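Local coordinates for XRE family transcriptional regulator (Pseudomonas putida, PDB 6F8H), which acts as the antitoxin GraA, a HigA-type partner of the toxin GraT, and probably binds operator DNA through its helix-turn-helix domain, at the interface of chains A and B. Sequence-based numbering; all coordinates share one arbitrary frame. Chains: chain A/B, XRE family transcriptional regulator.

Contact 1: the interface of chains A and B. Residues chain A 39-41, 64; chain B 95-96, 99-100.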
ATOM      1  N   ALA A  39       2.776  10.217 -21.286  1.00 28.13           N
ATOM      2  CA  ALA A  39       1.862  11.115 -20.591  1.00 28.64           C
ATOM      3  C   ALA A  39       2.099  11.080 -19.077  1.00 30.10           C
ATOM      4  O   ALA A  39       1.990  12.106 -18.397  1.00 32.28           O
ATOM      5  CB  ALA A  39       0.403  10.770 -20.927  1.00 29.51           C
ATOM      6  N   LEU A  40       2.434   9.901 -18.556  1.00 28.99           N
ATOM      7  CA  LEU A  40       2.780   9.733 -17.139  1.00 28.82           C
ATOM      8  C   LEU A  40       4.093  10.395 -16.737  1.00 29.48           C
ATOM      9  O   LEU A  40       4.339  10.625 -15.549  1.00 29.27           O
ATOM     10  CB  LEU A  40       2.862   8.249 -16.783  1.00 26.67           C
ATOM     11  CG  LEU A  40       1.549   7.457 -16.770  1.00 25.03           C
ATOM     12  CD1 LEU A  40       1.794   5.964 -16.458  1.00 26.03           C
ATOM     13  CD2 LEU A  40       0.590   8.074 -15.766  1.00 26.31           C
ATOM     14  N   GLY A  41       4.941  10.687 -17.720  1.00 30.59           N
ATOM     15  CA  GLY A  41       6.285  11.176 -17.446  1.00 29.36           C
ATOM     16  C   GLY A  41       7.184  10.101 -16.837  1.00 31.27           C
ATOM     17  O   GLY A  41       8.062  10.413 -16.047  1.00 28.59           O
ATOM     18  N   ARG A  64       0.732  10.199 -10.424  1.00 24.41           N
ATOM     19  CA  ARG A  64       0.868  10.368 -11.869  1.00 23.04           C
ATOM     20  C   ARG A  64      -0.360   9.830 -12.599  1.00 25.09           C
ATOM     21  O   ARG A  64      -0.903  10.496 -13.484  1.00 23.40           O
ATOM     22  CB  ARG A  64       2.153   9.676 -12.375  1.00 23.91           C
ATOM     23  CG  ARG A  64       3.426  10.344 -11.813  1.00 22.20           C
ATOM     24  CD  ARG A  64       4.742   9.705 -12.248  1.00 28.27           C
ATOM     25  NE  ARG A  64       5.876  10.491 -11.746  1.00 30.82           N
ATOM     26  CZ  ARG A  64       6.375  11.562 -12.363  1.00 31.40           C
ATOM     27  NH1 ARG A  64       5.875  11.958 -13.523  1.00 29.69           N
ATOM     28  NH2 ARG A  64       7.384  12.228 -11.828  1.00 37.16           N
TER
ATOM     29  N   GLU B  95       7.212  18.414  -8.945  1.00 39.36           N
ATOM     30  CA  GLU B  95       7.879  17.625  -9.967  1.00 38.70           C
ATOM     31  C   GLU B  95       6.875  16.790 -10.775  1.00 39.86           C
ATOM     32  O   GLU B  95       7.002  16.649 -11.988  1.00 36.70           O
ATOM     33  CB  GLU B  95       8.917  16.725  -9.309  1.00 43.19           C
ATOM     34  CG  GLU B  95       9.901  16.089 -10.251  1.00 50.47           C
ATOM     35  CD  GLU B  95      11.234  15.844  -9.569  1.00 65.76           C
ATOM     36  OE1 GLU B  95      11.342  16.131  -8.349  1.00 63.99           O
ATOM     37  OE2 GLU B  95      12.172  15.374 -10.253  1.00 72.61           O
ATOM     38  N   ILE B  96       5.864  16.257 -10.093  1.00 35.57           N
ATOM     39  CA  ILE B  96       4.869  15.417 -10.742  1.00 37.35           C
ATOM     40  C   ILE B  96       3.924  16.254 -11.609  1.00 32.75           C
ATOM     41  O   ILE B  96       3.639  15.910 -12.756  1.00 29.57           O
ATOM     42  CB  ILE B  96       4.069  14.603  -9.691  1.00 36.31           C
ATOM     43  CG1 ILE B  96       4.947  13.491  -9.095  1.00 36.18           C
ATOM     44  CG2 ILE B  96       2.775  14.017 -10.299  1.00 32.09           C
ATOM     45  CD1 ILE B  96       4.324  12.789  -7.867  1.00 33.10           C
ATOM     46  N   SER B  99       5.415  17.284 -14.949  1.00 35.93           N
ATOM     47  CA  SER B  99       5.888  16.279 -15.901  1.00 35.48           C
ATOM     48  C   SER B  99       4.790  15.353 -16.438  1.00 36.63           C
ATOM     49  O   SER B  99       5.046  14.528 -17.322  1.00 39.20           O
ATOM     50  CB  SER B  99       7.009  15.445 -15.267  1.00 38.63           C
ATOM     51  OG  SER B  99       6.573  14.805 -14.079  1.00 37.45           O
ATOM     52  N   VAL B 100       3.570  15.494 -15.935  1.00 34.21           N
ATOM     53  CA  VAL B 100       2.463  14.646 -16.371  1.00 33.41           C
ATOM     54  C   VAL B 100       1.495  15.393 -17.285  1.00 34.71           C
ATOM     55  O   VAL B 100       1.152  16.538 -17.008  1.00 37.68           O
ATOM     56  CB  VAL B 100       1.668  14.098 -15.157  1.00 32.46           C
ATOM     57  CG1 VAL B 100       0.438  13.306 -15.613  1.00 31.34           C
ATOM     58  CG2 VAL B 100       2.562  13.268 -14.266  1.00 31.95           C
TER
HETATM   59  O   HOH W   1       9.458  14.058 -12.761  1.00 42.11           O
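A:Arg64 reaches B:Ser99 and B:Val100 with CG set opposite its own carbonyl carbon (chi1 -65°) and the chain then extended as far as NE. B:Ser99 OG sits between its backbone N and carbonyl carbon (chi1 58°), turned back toward the end of helix 73-97. The two side chains meet at the NH1 nitrogen of the guanidinium group. NH1 donates to B:Ser99 OG at 3.0 Å, with the hydroxyl tilted out of the guanidinium plane. NH1 also donates to the carbonyl O of A:Leu40 at 2.9 Å, in the plane of that carbonyl. This second bond ties the arginine to the end of helix 33-40 in its own chain and should fix the rotation of the guanidinium. The serine hydroxyl in turn donates to the carbonyl O of B:Glu95 at 2.8 Å, so it is both acceptor and donor. B:Ile96 CG1 lies over one face of the guanidinium, near its rim. The aliphatic part of A:Arg64 is used too: CG packs against B:Val100 CG2 at 3.9 Å and against B:Ile96 CG2. B:Val100 also sets its CA against the carbonyl O of A:Ala39. The patch joins the helix-turn-helix domain of one antitoxin chain to the C-terminal segment of the other. A water completes it, 2.9 Å from A:Arg64 NH2 and 3.3 Å from B:Ser99 OG.

Contact 2: the interface of chains A and B. Residues chain A 81, 84-85, 88; chain B 59, 63, 73-74, 77.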
ATOM      1  N   THR A  81      -3.167  -2.171  -2.310  1.00 26.97           N
ATOM      2  CA  THR A  81      -3.169  -2.812  -0.991  1.00 31.06           C
ATOM      3  C   THR A  81      -4.203  -3.950  -0.910  1.00 27.40           C
ATOM      4  O   THR A  81      -3.970  -4.934  -0.221  1.00 29.46           O
ATOM      5  CB  THR A  81      -3.432  -1.821   0.147  1.00 27.95           C
ATOM      6  OG1 THR A  81      -4.698  -1.209  -0.051  1.00 32.22           O
ATOM      7  CG2 THR A  81      -2.328  -0.734   0.211  1.00 32.08           C
ATOM      8  N   ASP A  84      -2.436  -6.800  -2.537  1.00 27.04           N
ATOM      9  CA  ASP A  84      -1.381  -7.276  -1.651  1.00 30.54           C
ATOM     10  C   ASP A  84      -1.915  -8.040  -0.432  1.00 29.25           C
ATOM     11  O   ASP A  84      -1.328  -9.032   0.006  1.00 29.28           O
ATOM     12  CB  ASP A  84      -0.521  -6.091  -1.190  1.00 32.69           C
ATOM     13  CG  ASP A  84       0.370  -5.562  -2.304  1.00 36.38           C
ATOM     14  OD1 ASP A  84       0.785  -6.367  -3.172  1.00 37.71           O
ATOM     15  OD2 ASP A  84       0.647  -4.351  -2.316  1.00 38.33           O
ATOM     16  N   LEU A  85      -3.020  -7.560   0.116  1.00 26.41           N
ATOM     17  CA  LEU A  85      -3.637  -8.205   1.267  1.00 30.02           C
ATOM     18  C   LEU A  85      -4.220  -9.565   0.880  1.00 32.23           C
ATOM     19  O   LEU A  85      -3.940 -10.585   1.509  1.00 32.74           O
ATOM     20  CB  LEU A  85      -4.719  -7.304   1.849  1.00 30.07           C
ATOM     21  CG  LEU A  85      -5.492  -7.840   3.056  1.00 37.71           C
ATOM     22  CD1 LEU A  85      -4.548  -8.075   4.218  1.00 35.33           C
ATOM     23  CD2 LEU A  85      -6.615  -6.880   3.475  1.00 39.43           C
ATOM     24  N   ALA A  88      -1.368 -11.948   0.437  1.00 33.53           N
ATOM     25  CA  ALA A  88      -0.791 -12.359   1.714  1.00 36.16           C
ATOM     26  C   ALA A  88      -1.687 -13.378   2.432  1.00 38.90           C
ATOM     27  O   ALA A  88      -1.199 -14.304   3.083  1.00 40.70           O
ATOM     28  CB  ALA A  88      -0.547 -11.131   2.609  1.00 30.32           C
TER
ATOM     29  N   ALA B  59       1.590  -5.843   3.973  1.00 27.52           N
ATOM     30  CA  ALA B  59       0.370  -6.641   3.999  1.00 27.15           C
ATOM     31  C   ALA B  59       0.452  -7.724   5.057  1.00 26.96           C
ATOM     32  O   ALA B  59      -0.479  -7.917   5.820  1.00 24.74           O
ATOM     33  CB  ALA B  59       0.109  -7.260   2.630  1.00 29.65           C
ATOM     34  N   LEU B  63      -1.892  -7.913   8.435  1.00 26.90           N
ATOM     35  CA  LEU B  63      -2.655  -9.099   8.838  1.00 30.34           C
ATOM     36  C   LEU B  63      -2.343  -9.524  10.263  1.00 28.30           C
ATOM     37  O   LEU B  63      -3.245  -9.774  11.061  1.00 29.86           O
ATOM     38  CB  LEU B  63      -2.362 -10.258   7.888  1.00 30.02           C
ATOM     39  CG  LEU B  63      -3.210 -10.280   6.631  1.00 38.70           C
ATOM     40  CD1 LEU B  63      -2.779 -11.429   5.703  1.00 38.07           C
ATOM     41  CD2 LEU B  63      -4.674 -10.419   7.056  1.00 37.89           C
ATOM     42  N   PRO B  73      -7.226  -5.461   8.800  1.00 25.06           N
ATOM     43  CA  PRO B  73      -5.934  -5.238   8.137  1.00 27.68           C
ATOM     44  C   PRO B  73      -5.939  -3.933   7.322  1.00 29.94           C
ATOM     45  O   PRO B  73      -4.911  -3.251   7.242  1.00 26.49           O
ATOM     46  CB  PRO B  73      -5.781  -6.462   7.217  1.00 28.56           C
ATOM     47  CG  PRO B  73      -6.780  -7.476   7.720  1.00 29.16           C
ATOM     48  CD  PRO B  73      -7.896  -6.697   8.358  1.00 24.83           C
ATOM     49  N   GLU B  74      -7.082  -3.590   6.734  1.00 27.99           N
ATOM     50  CA  GLU B  74      -7.177  -2.363   5.938  1.00 28.58           C
ATOM     51  C   GLU B  74      -6.889  -1.130   6.768  1.00 29.06           C
ATOM     52  O   GLU B  74      -6.334  -0.161   6.253  1.00 30.14           O
ATOM     53  CB  GLU B  74      -8.559  -2.215   5.288  1.00 33.27           C
ATOM     54  CG  GLU B  74      -8.839  -3.224   4.203  1.00 35.01           C
ATOM     55  CD  GLU B  74      -9.259  -4.559   4.767  1.00 35.90           C
ATOM     56  OE1 GLU B  74      -9.428  -4.667   5.998  1.00 34.13           O
ATOM     57  OE2 GLU B  74      -9.431  -5.497   3.973  1.00 40.06           O
ATOM     58  N   LEU B  77      -3.159  -0.720   6.449  1.00 24.38           N
ATOM     59  CA  LEU B  77      -2.759  -0.446   5.071  1.00 27.34           C
ATOM     60  C   LEU B  77      -3.225   0.927   4.604  1.00 28.55           C
ATOM     61  O   LEU B  77      -2.535   1.589   3.833  1.00 25.60           O
ATOM     62  CB  LEU B  77      -3.302  -1.528   4.130  1.00 27.15           C
ATOM     63  CG  LEU B  77      -2.740  -2.919   4.406  1.00 30.50           C
ATOM     64  CD1 LEU B  77      -3.508  -3.973   3.619  1.00 28.75           C
ATOM     65  CD2 LEU B  77      -1.250  -2.952   4.066  1.00 28.78           C
TER
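A:Leu85 projects from helix 73-99 into a largely apolar pocket of chain B lined by B:Leu63, B:Pro73 and B:Leu77, with the carboxylate of B:Glu74 at its rim. Both chains are XRE-family helix-turn-helix proteins, and the pocket is built from helix 59-69 and the start of helix 73-97 of chain B. A:Leu85 buries 88 Å², more than any other residue of this patch. Its CG lies opposite the backbone N (chi1 179°), and chi2 (62°) then splits the methyls between two sets of partners in chain B. The CD1 methyl enters between B:Leu63 CG, at 3.5 Å, and B:Pro73 CB, at 3.6 Å. The leucine crosses the proline at about a right angle. The other methyl, CD2, lies against the carboxylate of B:Glu74, 3.7 Å from its CD carbon. B:Glu74 is bent at chi2 (80°), which folds its carboxylate round to the leucine. B:Ala59 buries 48 Å². Its CB methyl points at the backbone of helix 73-99, 3.5 Å from A:Asp84 O. The same methyl touches A:Asp84 CB and A:Ala88 CB. A:Ala88 CB continues the contact to B:Leu63 CD1 at 3.8 Å. B:Leu77 buries 45 Å² and packs on another flank of A:Leu85. Its CD1 packs on A:Leu85 CB at 4.0 Å. B:Leu77 and A:Thr81 run past each other in opposite directions, with the leucine CB beside the threonine CB at 4.0 Å.

Contact 3: the interface of chains A and B. Residues chain A 96-97, 100-102; chain B 39, 64, 67-68.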
ATOM      1  N   ILE A  96      -0.357 -17.453   9.470  1.00 39.43           N
ATOM      2  CA  ILE A  96      -0.435 -16.256  10.299  1.00 40.69           C
ATOM      3  C   ILE A  96      -1.445 -16.465  11.420  1.00 40.29           C
ATOM      4  O   ILE A  96      -1.183 -16.145  12.579  1.00 39.87           O
ATOM      5  CB  ILE A  96      -0.805 -15.016   9.446  1.00 37.72           C
ATOM      6  CG1 ILE A  96       0.405 -14.577   8.607  1.00 35.23           C
ATOM      7  CG2 ILE A  96      -1.320 -13.876  10.323  1.00 30.97           C
ATOM      8  CD1 ILE A  96       0.083 -13.601   7.499  1.00 31.14           C
ATOM      9  N   ILE A  97      -2.597 -17.018  11.062  1.00 43.67           N
ATOM     10  CA  ILE A  97      -3.672 -17.296  12.013  1.00 47.01           C
ATOM     11  C   ILE A  97      -3.212 -18.266  13.103  1.00 49.72           C
ATOM     12  O   ILE A  97      -3.589 -18.139  14.269  1.00 50.60           O
ATOM     13  CB  ILE A  97      -4.899 -17.873  11.284  1.00 47.36           C
ATOM     14  CG1 ILE A  97      -5.524 -16.792  10.403  1.00 48.11           C
ATOM     15  CG2 ILE A  97      -5.915 -18.408  12.266  1.00 50.68           C
ATOM     16  CD1 ILE A  97      -6.442 -17.342   9.335  1.00 55.00           C
ATOM     17  N   VAL A 100      -0.153 -16.117  15.438  1.00 39.87           N
ATOM     18  CA  VAL A 100      -0.330 -14.836  16.128  1.00 40.22           C
ATOM     19  C   VAL A 100      -1.292 -14.963  17.302  1.00 36.17           C
ATOM     20  O   VAL A 100      -2.348 -15.575  17.186  1.00 36.40           O
ATOM     21  CB  VAL A 100      -0.846 -13.714  15.173  1.00 34.40           C
ATOM     22  CG1 VAL A 100      -1.171 -12.444  15.959  1.00 32.83           C
ATOM     23  CG2 VAL A 100       0.181 -13.412  14.081  1.00 31.82           C
ATOM     24  N   GLN A 101      -0.904 -14.381  18.432  1.00 33.97           N
ATOM     25  CA  GLN A 101      -1.748 -14.310  19.619  1.00 39.52           C
ATOM     26  C   GLN A 101      -2.320 -12.895  19.773  1.00 41.43           C
ATOM     27  O   GLN A 101      -1.605 -11.923  19.543  1.00 33.55           O
ATOM     28  CB  GLN A 101      -0.938 -14.687  20.861  1.00 43.14           C
ATOM     29  CG  GLN A 101      -0.363 -16.113  20.836  1.00 43.24           C
ATOM     30  CD  GLN A 101      -1.429 -17.183  21.052  1.00 51.81           C
ATOM     31  OE1 GLN A 101      -2.087 -17.633  20.106  1.00 56.44           O
ATOM     32  NE2 GLN A 101      -1.599 -17.601  22.303  1.00 54.59           N
ATOM     33  N   ARG A 102      -3.585 -12.750  20.169  1.00 36.84           N
ATOM     34  CA  ARG A 102      -4.061 -11.392  20.388  1.00 36.41           C
ATOM     35  C   ARG A 102      -3.479 -10.876  21.695  1.00 38.71           C
ATOM     36  O   ARG A 102      -3.167 -11.635  22.609  1.00 37.51           O
ATOM     37  CB  ARG A 102      -5.598 -11.285  20.355  1.00 39.44           C
ATOM     38  CG  ARG A 102      -6.375 -12.317  21.112  1.00 46.03           C
ATOM     39  CD  ARG A 102      -7.859 -12.293  20.693  1.00 43.17           C
ATOM     40  NE  ARG A 102      -8.529 -11.042  21.049  1.00 44.96           N
ATOM     41  CZ  ARG A 102      -9.138 -10.828  22.213  1.00 43.38           C
ATOM     42  NH1 ARG A 102      -9.149 -11.781  23.142  1.00 42.43           N
ATOM     43  NH2 ARG A 102      -9.726  -9.664  22.457  1.00 41.38           N
TER
ATOM     44  N   ALA B  39       3.967 -11.688  20.424  1.00 33.89           N
ATOM     45  CA  ALA B  39       2.572 -11.950  20.062  1.00 32.63           C
ATOM     46  C   ALA B  39       2.369 -11.970  18.547  1.00 30.22           C
ATOM     47  O   ALA B  39       1.563 -12.752  18.047  1.00 32.14           O
ATOM     48  CB  ALA B  39       1.635 -10.914  20.702  1.00 31.94           C
ATOM     49  N   ARG B  64      -1.059  -9.613  10.582  1.00 25.91           N
ATOM     50  CA  ARG B  64      -0.646  -9.952  11.937  1.00 25.56           C
ATOM     51  C   ARG B  64      -1.187  -8.940  12.943  1.00 27.31           C
ATOM     52  O   ARG B  64      -1.743  -9.322  13.976  1.00 28.26           O
ATOM     53  CB  ARG B  64       0.885 -10.034  12.026  1.00 23.07           C
ATOM     54  CG  ARG B  64       1.467 -11.147  11.163  1.00 27.66           C
ATOM     55  CD  ARG B  64       2.982 -11.268  11.301  1.00 31.72           C
ATOM     56  NE  ARG B  64       3.491 -12.357  10.462  1.00 30.86           N
ATOM     57  CZ  ARG B  64       3.668 -13.610  10.876  1.00 37.88           C
ATOM     58  NH1 ARG B  64       3.371 -13.950  12.126  1.00 30.80           N
ATOM     59  NH2 ARG B  64       4.138 -14.531  10.032  1.00 41.71           N
ATOM     60  N   ILE B  67      -5.074  -9.334  13.624  1.00 30.21           N
ATOM     61  CA  ILE B  67      -5.384 -10.418  14.570  1.00 30.04           C
ATOM     62  C   ILE B  67      -4.990 -10.021  15.997  1.00 29.80           C
ATOM     63  O   ILE B  67      -5.765 -10.147  16.941  1.00 28.22           O
ATOM     64  CB  ILE B  67      -4.664 -11.736  14.182  1.00 29.04           C
ATOM     65  CG1 ILE B  67      -5.244 -12.295  12.883  1.00 31.21           C
ATOM     66  CG2 ILE B  67      -4.819 -12.792  15.285  1.00 32.28           C
ATOM     67  CD1 ILE B  67      -4.430 -13.405  12.270  1.00 31.06           C
ATOM     68  N   CYS B  68      -3.773  -9.519  16.136  1.00 30.63           N
ATOM     69  CA  CYS B  68      -3.202  -9.219  17.436  1.00 30.93           C
ATOM     70  C   CYS B  68      -3.943  -8.119  18.196  1.00 34.16           C
ATOM     71  O   CYS B  68      -4.108  -8.202  19.424  1.00 34.30           O
ATOM     72  CB  CYS B  68      -1.739  -8.830  17.264  1.00 27.86           C
ATOM     73  SG  CYS B  68      -0.844  -8.509  18.789  1.00 29.75           S
TER
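B:Ile67 packs against A:Ile96, A:Ile97 and A:Val100. It lies on helix 59-69 of the chain B helix-turn-helix domain and buries 86 Å². Among the apolar contacts, its two branches do different work. CD1, at the end of the longer branch, meets A:Ile96 CG2 at 3.7 Å and A:Ile97 CA at 4.0 Å. The side chains of B:Ile67 and A:Ile97 cross at about a right angle. CG2, the shorter branch, meets A:Val100 CG1, also at 3.7 Å. The valine has CG1 opposite its backbone N (chi1 173°). This turns CG1 to B:Ile67 and B:Cys68 CB, and the same methyl lies 3.5 Å from B:Ala39 O. A:Val100 CG2 and A:Ile96 meet B:Arg64 as in the twin junction.

The polar contacts come from the backbone beyond helix 73-99. A:Gln101 N donates to B:Ala39 O at 3.0 Å, with 160° at the hydrogen. The donor lies in the plane of the carbonyl. The bond fastens the C-terminal segment of chain A to helix 33-40 of chain B. A weak bond from the thiol B:Cys68 SG reaches A:Gln101 O at 3.6 Å.

Van der Waals contacts with backbone carbonyl oxygens extend the patch. A:Arg102 sets its CA and CB against B:Cys68 O, with CB also near B:Ile67 O at 3.6 Å. B:Ala39 CB lies against A:Gln101 O.

Contact 1 and contact 3 are about 41 Å apart between the centres of their C-alpha atoms. They sample the same type of junction with the chains exchanged, sharing Ala39, Arg64, Ile96 and Val100. By the same measure, contact 2 lies about 28 Å from contact 1 and about 14 Å from contact 3. Contacts 2 and 3 run along helix 73-99 of chain A and share helix 59-69 of chain B. Two-fold symmetry gives each contact a twin. Each chain thus lays its last helix and C-terminal segment on its partner's helix-turn-helix domain and the start of its last helix. This reciprocal packing would set the spacing of the two domains, presumably for operator binding as a dimer.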